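Local coordinates for protein branched-chain-amino-acid aminotransferase (Pseudomonas aeruginosa, PDB 6NST) that probably transfers amino groups between leucine, isoleucine or valine and 2-oxoglutarate, using pyridoxal 5'-phosphate as cofactor, at residues A57-L62 with E79-T84; I200-I203 with I208-P211; G219-T224 with K286-L291. The protein carries 1 engineered substitution. All coordinates share one frame; numbering follows the deposited sequence.

Contact 1 of 3, residues A57-L62 with E79-T84. With SO4 (sulfate ion), chain G.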
loop_
_atom_site.group_PDB
_atom_site.type_symbol
_atom_site.label_atom_id
_atom_site.label_comp_id
_atom_site.label_asym_id
_atom_site.label_seq_id
_atom_site.Cartn_x
_atom_site.Cartn_y
_atom_site.Cartn_z
ATOM N N ALA A 57 -18.266 -10.292 -28.747
ATOM C CA ALA A 57 -17.369 -9.979 -27.639
ATOM C C ALA A 57 -17.937 -8.871 -26.761
ATOM O O ALA A 57 -17.758 -8.888 -25.538
ATOM C CB ALA A 57 -15.990 -9.590 -28.169
ATOM N N HIS A 58 -18.623 -7.900 -27.363
ATOM C CA HIS A 58 -19.201 -6.822 -26.570
ATOM C C HIS A 58 -20.435 -7.296 -25.814
ATOM O O HIS A 58 -20.667 -6.880 -24.673
ATOM C CB HIS A 58 -19.522 -5.627 -27.468
ATOM C CG HIS A 58 -18.311 -4.856 -27.890
ATOM N ND1 HIS A 58 -17.709 -3.916 -27.081
ATOM C CD2 HIS A 58 -17.577 -4.898 -29.028
ATOM C CE1 HIS A 58 -16.661 -3.407 -27.704
ATOM N NE2 HIS A 58 -16.559 -3.986 -28.887
ATOM N N THR A 59 -21.239 -8.164 -26.433
ATOM C CA THR A 59 -22.397 -8.720 -25.746
ATOM C C THR A 59 -21.970 -9.670 -24.634
ATOM O O THR A 59 -22.567 -9.672 -23.550
ATOM C CB THR A 59 -23.310 -9.431 -26.750
ATOM O OG1 THR A 59 -23.832 -8.475 -27.682
ATOM C CG2 THR A 59 -24.467 -10.119 -26.038
ATOM N N ASP A 60 -20.930 -10.473 -24.877
ATOM C CA ASP A 60 -20.433 -11.377 -23.843
ATOM C C ASP A 60 -19.862 -10.604 -22.662
ATOM O O ASP A 60 -20.027 -11.011 -21.507
ATOM C CB ASP A 60 -19.372 -12.314 -24.420
ATOM C CG ASP A 60 -19.966 -13.440 -25.241
ATOM O OD1 ASP A 60 -21.201 -13.627 -25.195
ATOM O OD2 ASP A 60 -19.194 -14.137 -25.933
ATOM N N ARG A 61 -19.179 -9.489 -22.929
ATOM C CA ARG A 61 -18.634 -8.697 -21.836
ATOM C C ARG A 61 -19.736 -7.997 -21.056
ATOM O O ARG A 61 -19.611 -7.813 -19.839
ATOM C CB ARG A 61 -17.624 -7.681 -22.366
ATOM C CG ARG A 61 -16.780 -7.042 -21.278
ATOM C CD ARG A 61 -15.634 -6.244 -21.868
ATOM N NE ARG A 61 -16.098 -5.082 -22.620
ATOM C CZ ARG A 61 -15.295 -4.238 -23.255
ATOM N NH1 ARG A 61 -15.802 -3.203 -23.914
ATOM N NH2 ARG A 61 -13.981 -4.427 -23.232
ATOM N N LEU A 62 -20.821 -7.607 -21.731
ATOM C CA LEU A 62 -21.957 -7.030 -21.020
ATOM C C LEU A 62 -22.540 -8.028 -20.027
ATOM O O LEU A 62 -22.809 -7.679 -18.871
ATOM C CB LEU A 62 -23.025 -6.572 -22.013
ATOM C CG LEU A 62 -24.170 -5.755 -21.413
ATOM C CD1 LEU A 62 -23.670 -4.389 -20.951
ATOM C CD2 LEU A 62 -25.316 -5.608 -22.404
ATOM N N GLU A 79 -30.957 -12.161 -28.002
ATOM C CA GLU A 79 -31.835 -10.998 -28.091
ATOM C C GLU A 79 -31.034 -9.703 -28.100
ATOM O O GLU A 79 -31.354 -8.775 -28.852
ATOM C CB GLU A 79 -32.832 -10.996 -26.936
ATOM C CG GLU A 79 -33.684 -12.244 -26.846
ATOM C CD GLU A 79 -34.738 -12.138 -25.766
ATOM O OE1 GLU A 79 -35.736 -11.418 -25.977
ATOM O OE2 GLU A 79 -34.559 -12.760 -24.698
ATOM N N ILE A 80 -29.988 -9.625 -27.274
ATOM C CA ILE A 80 -29.180 -8.411 -27.214
ATOM C C ILE A 80 -28.424 -8.207 -28.520
ATOM O O ILE A 80 -28.346 -7.085 -29.038
ATOM C CB ILE A 80 -28.230 -8.460 -26.004
ATOM C CG1 ILE A 80 -29.036 -8.475 -24.706
ATOM C CG2 ILE A 80 -27.284 -7.272 -26.020
ATOM C CD1 ILE A 80 -30.004 -7.317 -24.580
ATOM N N ASN A 81 -27.855 -9.283 -29.076
ATOM C CA ASN A 81 -27.206 -9.181 -30.379
ATOM C C ASN A 81 -28.187 -8.704 -31.442
ATOM O O ASN A 81 -27.854 -7.847 -32.269
ATOM C CB ASN A 81 -26.604 -10.529 -30.782
ATOM C CG ASN A 81 -25.458 -10.950 -29.888
ATOM O OD1 ASN A 81 -24.386 -10.350 -29.914
ATOM N ND2 ASN A 81 -25.672 -12.000 -29.105
ATOM N N GLU A 82 -29.406 -9.244 -31.428
ATOM C CA GLU A 82 -30.410 -8.830 -32.399
ATOM C C GLU A 82 -30.862 -7.395 -32.148
ATOM O O GLU A 82 -31.072 -6.629 -33.095
ATOM C CB GLU A 82 -31.600 -9.788 -32.356
ATOM C CG GLU A 82 -32.285 -9.986 -33.696
ATOM C CD GLU A 82 -31.394 -10.681 -34.708
ATOM O OE1 GLU A 82 -30.518 -11.469 -34.293
ATOM O OE2 GLU A 82 -31.570 -10.435 -35.921
ATOM N N ALA A 83 -31.014 -7.015 -30.878
ATOM C CA ALA A 83 -31.428 -5.653 -30.562
ATOM C C ALA A 83 -30.340 -4.648 -30.912
ATOM O O ALA A 83 -30.637 -3.533 -31.357
ATOM C CB ALA A 83 -31.799 -5.545 -29.084
ATOM N N THR A 84 -29.074 -5.023 -30.714
ATOM C CA THR A 84 -27.977 -4.126 -31.063
ATOM C C THR A 84 -27.960 -3.840 -32.559
ATOM O O THR A 84 -27.736 -2.699 -32.980
ATOM C CB THR A 84 -26.647 -4.725 -30.613
ATOM O OG1 THR A 84 -26.737 -5.091 -29.231
ATOM C CG2 THR A 84 -25.521 -3.719 -30.791
HETATM S S SO4 G . -12.601 -1.225 -25.422
HETATM O O1 SO4 G . -13.153 -2.534 -25.085
HETATM O O2 SO4 G . -13.677 -0.338 -25.841
HETATM O O3 SO4 G . -11.929 -0.658 -24.253
HETATM O O4 SO4 G . -11.640 -1.373 -26.511
HETATM O O HOH W 1 -24.507 -5.184 -27.760
#

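Contact 2 of 3, residues I200-I203 with I208-P211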
loop_
_atom_site.group_PDB
_atom_site.type_symbol
_atom_site.label_atom_id
_atom_site.label_comp_id
_atom_site.label_asym_id
_atom_site.label_seq_id
_atom_site.Cartn_x
_atom_site.Cartn_y
_atom_site.Cartn_z
ATOM N N ILE A 200 -3.244 1.292 -23.265
ATOM C CA ILE A 200 -2.043 1.974 -23.730
ATOM C C ILE A 200 -1.011 0.942 -24.162
ATOM O O ILE A 200 -0.901 -0.138 -23.570
ATOM C CB ILE A 200 -1.479 2.922 -22.649
ATOM C CG1 ILE A 200 -0.363 3.799 -23.228
ATOM C CG2 ILE A 200 -0.990 2.145 -21.436
ATOM C CD1 ILE A 200 0.006 4.981 -22.348
ATOM N N PHE A 201 -0.273 1.270 -25.220
ATOM C CA PHE A 201 0.806 0.444 -25.737
ATOM C C PHE A 201 2.037 1.314 -25.936
ATOM O O PHE A 201 1.928 2.509 -26.215
ATOM C CB PHE A 201 0.438 -0.215 -27.076
ATOM C CG PHE A 201 -0.608 -1.292 -26.971
ATOM C CD1 PHE A 201 -1.942 -0.972 -26.777
ATOM C CD2 PHE A 201 -0.257 -2.627 -27.103
ATOM C CE1 PHE A 201 -2.903 -1.965 -26.695
ATOM C CE2 PHE A 201 -1.211 -3.623 -27.020
ATOM C CZ PHE A 201 -2.536 -3.291 -26.817
ATOM N N ILE A 202 3.212 0.708 -25.786
ATOM C CA ILE A 202 4.468 1.370 -26.109
ATOM C C ILE A 202 5.318 0.416 -26.933
ATOM O O ILE A 202 5.191 -0.808 -26.832
ATOM C CB ILE A 202 5.238 1.846 -24.852
ATOM C CG1 ILE A 202 5.702 0.661 -24.008
ATOM C CG2 ILE A 202 4.381 2.788 -24.015
ATOM C CD1 ILE A 202 6.532 1.071 -22.807
ATOM N N ILE A 203 6.178 0.989 -27.772
ATOM C CA ILE A 203 7.092 0.234 -28.620
ATOM C C ILE A 203 8.511 0.677 -28.296
ATOM O O ILE A 203 8.788 1.879 -28.210
ATOM C CB ILE A 203 6.784 0.430 -30.118
ATOM C CG1 ILE A 203 5.539 -0.359 -30.531
ATOM C CG2 ILE A 203 7.970 0.005 -30.974
ATOM C CD1 ILE A 203 4.234 0.346 -30.255
ATOM N N ILE A 208 6.572 -4.602 -28.911
ATOM C CA ILE A 208 5.397 -3.964 -28.330
ATOM C C ILE A 208 5.311 -4.340 -26.857
ATOM O O ILE A 208 5.411 -5.518 -26.498
ATOM C CB ILE A 208 4.121 -4.376 -29.079
ATOM C CG1 ILE A 208 4.261 -4.081 -30.572
ATOM C CG2 ILE A 208 2.911 -3.657 -28.500
ATOM C CD1 ILE A 208 3.134 -4.636 -31.411
ATOM N N TYR A 209 5.136 -3.338 -26.004
ATOM C CA TYR A 209 4.900 -3.546 -24.583
ATOM C C TYR A 209 3.558 -2.936 -24.208
ATOM O O TYR A 209 3.163 -1.899 -24.750
ATOM C CB TYR A 209 6.016 -2.932 -23.730
ATOM C CG TYR A 209 7.387 -3.502 -24.012
ATOM C CD1 TYR A 209 8.204 -2.947 -24.989
ATOM C CD2 TYR A 209 7.864 -4.598 -23.304
ATOM C CE1 TYR A 209 9.458 -3.465 -25.253
ATOM C CE2 TYR A 209 9.119 -5.124 -23.559
ATOM C CZ TYR A 209 9.910 -4.552 -24.535
ATOM O OH TYR A 209 11.159 -5.068 -24.798
ATOM N N THR A 210 2.854 -3.588 -23.290
ATOM C CA THR A 210 1.572 -3.101 -22.812
ATOM C C THR A 210 1.370 -3.626 -21.401
ATOM O O THR A 210 1.867 -4.710 -21.070
ATOM C CB THR A 210 0.418 -3.542 -23.730
ATOM O OG1 THR A 210 -0.807 -2.943 -23.293
ATOM C CG2 THR A 210 0.265 -5.060 -23.732
ATOM N N PRO A 211 0.685 -2.873 -20.540
ATOM C CA PRO A 211 0.438 -3.363 -19.179
ATOM C C PRO A 211 -0.360 -4.657 -19.201
ATOM O O PRO A 211 -1.314 -4.808 -19.967
ATOM C CB PRO A 211 -0.353 -2.224 -18.527
ATOM C CG PRO A 211 0.012 -1.009 -19.317
ATOM C CD PRO A 211 0.212 -1.490 -20.724
#

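Contact 3 of 3, residues G219-T224 with K286-L291. With SO4 (sulfate ion), chain G.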
loop_
_atom_site.group_PDB
_atom_site.type_symbol
_atom_site.label_atom_id
_atom_site.label_comp_id
_atom_site.label_asym_id
_atom_site.label_seq_id
_atom_site.Cartn_x
_atom_site.Cartn_y
_atom_site.Cartn_z
ATOM N N GLY A 219 -9.525 -4.542 -22.527
ATOM C CA GLY A 219 -10.204 -3.916 -23.647
ATOM C C GLY A 219 -10.288 -4.835 -24.852
ATOM O O GLY A 219 -9.330 -5.524 -25.209
ATOM N N ILE A 220 -11.461 -4.842 -25.488
ATOM C CA ILE A 220 -11.655 -5.648 -26.688
ATOM C C ILE A 220 -10.749 -5.159 -27.811
ATOM O O ILE A 220 -10.184 -5.963 -28.559
ATOM C CB ILE A 220 -13.137 -5.639 -27.100
ATOM C CG1 ILE A 220 -13.982 -6.361 -26.046
ATOM C CG2 ILE A 220 -13.326 -6.277 -28.473
ATOM C CD1 ILE A 220 -15.458 -6.399 -26.362
ATOM N N THR A 221 -10.584 -3.839 -27.937
ATOM C CA THR A 221 -9.668 -3.303 -28.939
ATOM C C THR A 221 -8.230 -3.691 -28.624
ATOM O O THR A 221 -7.438 -3.966 -29.532
ATOM C CB THR A 221 -9.802 -1.783 -29.021
ATOM O OG1 THR A 221 -11.185 -1.429 -29.143
ATOM C CG2 THR A 221 -9.038 -1.242 -30.223
ATOM N N ARG A 222 -7.875 -3.707 -27.338
ATOM C CA ARG A 222 -6.571 -4.220 -26.937
ATOM C C ARG A 222 -6.405 -5.675 -27.356
ATOM O O ARG A 222 -5.335 -6.075 -27.828
ATOM C CB ARG A 222 -6.401 -4.069 -25.426
ATOM C CG ARG A 222 -5.169 -4.742 -24.856
ATOM C CD ARG A 222 -5.224 -4.759 -23.335
ATOM N NE ARG A 222 -3.988 -5.264 -22.750
ATOM C CZ ARG A 222 -3.724 -6.552 -22.558
ATOM N NH1 ARG A 222 -4.613 -7.474 -22.906
ATOM N NH2 ARG A 222 -2.569 -6.915 -22.017
ATOM N N ASN A 223 -7.462 -6.477 -27.208
ATOM C CA ASN A 223 -7.384 -7.885 -27.587
ATOM C C ASN A 223 -7.232 -8.047 -29.095
ATOM O O ASN A 223 -6.541 -8.961 -29.559
ATOM C CB ASN A 223 -8.620 -8.634 -27.090
ATOM C CG ASN A 223 -8.583 -10.112 -27.433
ATOM O OD1 ASN A 223 -8.958 -10.515 -28.535
ATOM N ND2 ASN A 223 -8.131 -10.927 -26.487
ATOM N N THR A 224 -7.876 -7.175 -29.877
ATOM C CA THR A 224 -7.724 -7.242 -31.326
ATOM C C THR A 224 -6.307 -6.877 -31.749
ATOM O O THR A 224 -5.765 -7.463 -32.694
ATOM C CB THR A 224 -8.733 -6.322 -32.015
ATOM O OG1 THR A 224 -8.457 -4.961 -31.666
ATOM C CG2 THR A 224 -10.145 -6.668 -31.591
ATOM N N LYS A 286 -3.304 0.927 -39.425
ATOM C CA LYS A 286 -3.802 0.528 -40.736
ATOM C C LYS A 286 -4.505 -0.821 -40.662
ATOM O O LYS A 286 -5.604 -0.993 -41.203
ATOM C CB LYS A 286 -2.645 0.479 -41.736
ATOM C CG LYS A 286 -3.011 -0.079 -43.102
ATOM C CD LYS A 286 -3.790 0.928 -43.928
ATOM C CE LYS A 286 -3.991 0.428 -45.350
ATOM N NZ LYS A 286 -2.697 0.066 -45.995
ATOM N N ALA A 287 -3.884 -1.791 -39.986
ATOM C CA ALA A 287 -4.467 -3.123 -39.894
ATOM C C ALA A 287 -5.803 -3.098 -39.159
ATOM O O ALA A 287 -6.736 -3.818 -39.532
ATOM C CB ALA A 287 -3.493 -4.076 -39.202
ATOM N N TYR A 288 -5.918 -2.271 -38.118
ATOM C CA TYR A 288 -7.174 -2.214 -37.377
ATOM C C TYR A 288 -8.270 -1.541 -38.197
ATOM O O TYR A 288 -9.420 -1.995 -38.196
ATOM C CB TYR A 288 -6.978 -1.493 -36.043
ATOM C CG TYR A 288 -8.247 -1.406 -35.225
ATOM C CD1 TYR A 288 -8.687 -2.488 -34.474
ATOM C CD2 TYR A 288 -9.010 -0.244 -35.210
ATOM C CE1 TYR A 288 -9.852 -2.417 -33.729
ATOM C CE2 TYR A 288 -10.174 -0.162 -34.467
ATOM C CZ TYR A 288 -10.589 -1.252 -33.729
ATOM O OH TYR A 288 -11.747 -1.173 -32.989
ATOM N N PHE A 289 -7.936 -0.456 -38.901
ATOM C CA PHE A 289 -8.932 0.220 -39.727
ATOM C C PHE A 289 -9.363 -0.649 -40.903
ATOM O O PHE A 289 -10.547 -0.675 -41.259
ATOM C CB PHE A 289 -8.388 1.561 -40.220
ATOM C CG PHE A 289 -8.571 2.685 -39.242
ATOM C CD1 PHE A 289 -9.596 3.603 -39.405
ATOM C CD2 PHE A 289 -7.722 2.824 -38.158
ATOM C CE1 PHE A 289 -9.765 4.638 -38.508
ATOM C CE2 PHE A 289 -7.885 3.857 -37.257
ATOM C CZ PHE A 289 -8.906 4.764 -37.433
ATOM N N ASP A 290 -8.418 -1.365 -41.520
ATOM C CA ASP A 290 -8.777 -2.295 -42.586
ATOM C C ASP A 290 -9.692 -3.399 -42.075
ATOM O O ASP A 290 -10.583 -3.857 -42.802
ATOM C CB ASP A 290 -7.518 -2.904 -43.204
ATOM C CG ASP A 290 -6.711 -1.898 -43.997
ATOM O OD1 ASP A 290 -7.225 -0.788 -44.254
ATOM O OD2 ASP A 290 -5.558 -2.220 -44.360
ATOM N N LEU A 291 -9.491 -3.832 -40.831
ATOM C CA LEU A 291 -10.291 -4.920 -40.283
ATOM C C LEU A 291 -11.718 -4.467 -39.992
ATOM O O LEU A 291 -12.683 -5.125 -40.398
ATOM C CB LEU A 291 -9.629 -5.462 -39.018
ATOM C CG LEU A 291 -10.332 -6.630 -38.329
ATOM C CD1 LEU A 291 -10.273 -7.876 -39.199
ATOM C CD2 LEU A 291 -9.716 -6.886 -36.963
HETATM S S SO4 G . -12.601 -1.225 -25.422
HETATM O O1 SO4 G . -13.153 -2.534 -25.085
HETATM O O2 SO4 G . -13.677 -0.338 -25.841
HETATM O O3 SO4 G . -11.929 -0.658 -24.253
HETATM O O4 SO4 G . -11.640 -1.373 -26.511
HETATM O O HOH W 2 -12.256 -2.904 -31.030
#

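Contact 1 of 3, residues A57-L62 with E79-T84
Thr59 meets Ile80 and Asn81 where helix 55-68 packs against helix 77-89, a helix pair of the class-IV aminotransferase fold. The axes of the two short segments approach to 10.1 Å. They run at 128°, nearer antiparallel than parallel. The tight part of the contact gathers on Thr59. Its methyl CG2 is anti to the backbone N and lies 4.0 Å from Ile80 CG2. The Asn81 amide crosses the Thr59 side chain obliquely. Asn81 OD1 comes to 3.0 Å from Thr59 OG1, while Asn81 ND2 packs on the methyl. Thr59 OG1 is also hydrogen-bonded to Leu55 O, one turn earlier in the helix.

The packing is looser elsewhere. Leu62 CD2 is 4.4 Å from Ile80 CG2. A water bridges Thr84 and Thr59: it donates to Thr84 OG1 at 2.7 Å and only weakly to Thr59 OG1. Ile80 and Thr84 also pack on strand 118-126. Glu79 and Glu82 are exposed on the outer side of helix 77-89.

Arg61 leaves the first helix away from the second. Its NE forms a salt bridge with Glu39, which should help fix the turn of the guanidinium. A sulfate ion sits at the guanidinium edge, near its plane. One sulfate oxygen, O1, accepts from both terminal nitrogens, at 3.0 Å from Arg61 NH1 and 2.8 Å from Arg61 NH2.

Contact 2 of 3, residues I200-I203 with I208-P211
Phe201 lies beside Thr210 and touches Ile208 across a pair of antiparallel strands. At the root of Phe201, CB is 4.0 Å from Tyr209 O. With chi1 at -70°, CG stands beside the backbone N and the ring runs alongside Thr210. Further out, CD2 touches two neighbours. Ile208 CG2 arrives at the ring edge, 3.6 Å from Phe201 CD2. Thr210 CB lies over the face in a CH-pi contact, 28° off the ring normal. Next, CE2 passes Thr210 CB and CG2. CG, CD1 and CE1 all face Thr210 OG1, which sits 3.7 Å above the ring plane, over its centre. The tip, CZ, packs on Arg222 of helix 220-231. Phe253 meets the same ring with its plane almost parallel.

Thr210 OG1 also lies 2.8 Å from Ile200 O. Pro211 CD packs on Ile200 CG2.

The backbones are joined at Ile202 and Tyr209, a hydrogen-bonded pair. Both bonds are short and nearly straight: Ile202 N to Tyr209 O is 2.8 Å, and Tyr209 N to Ile202 O is 2.7 Å. Ile203 and Ile208 follow as a non-hydrogen-bonded pair, their CG1 atoms in contact.

This is a beta hairpin. Its second strand leads through helix 220-231 to the parallel neighbour 235-238, a beta-alpha-beta crossover.

Contact 3 of 3, residues G219-T224 with K286-L291
Tyr288 reaches from helix 279-292 to Thr221 and Thr224 on the first turns of helix 220-231. Its CG is anti to the backbone N (chi1 -180°), which carries the ring out toward the other helix.

The direct contacts are van der Waals ones. Thr221 CG2 lies 3.8 Å from Tyr288 CE1 and about as near to CZ, its side chain crossing the tyrosine at roughly a right angle. Thr224 OG1 comes to 3.6 Å from Tyr288 CE1, but its hydrogen bond goes elsewhere. It donates to Thr221 O within its own helix, at 2.6 Å. Ile225 and Leu228 of the same helix extend the packing on Tyr288.

A water supplies the polar link. It lies at the ring edge, in plane, 2.7 Å from Tyr288 OH, and donates to Thr221 OG1. Tyrosine and threonine are thus joined through one molecule, without a direct hydrogen bond.

The third kind of interaction holds the sulfate, probably from the crystallisation liquor. Ile220 N donates to sulfate O1 at 2.9 Å. Thr221 N and OG1 both donate to sulfate O4, the latter at 2.7 Å. The water therefore links Tyr288 to a residue that holds the anion. Arg61 and Thr257 also bind it. Gly219 is the N-cap, and the positive end of the helix dipole would probably favour the anion.

The arrangement is that of an anion-binding helix N-terminus. No cofactor is attached here, but the site is consistent with the one that receives the cofactor phosphate in class-IV aminotransferases.

In the fold
All three contacts are buried, but their chemistry differs. Contact 1 joins two helices against the seven-stranded sheet, by a small apolar patch and a hydroxyl-amide pair. Contact 2 lies on the opposite side of the chain's centre, in the mixed sheet. It has regular backbone bonds and the most extensive burial of the three. Contact 3 is a thinner helix-to-helix contact, helped by water. Helix 220-231 ties them together: Arg222 packs on Phe201 of contact 2, and Ile220 packs on His58 of contact 1. Contacts 1 and 3 also share the sulfate. The side chains of Leu62 and Thr221 lie about 7 and 8 Å from that of Lys160, the probable cofactor lysine.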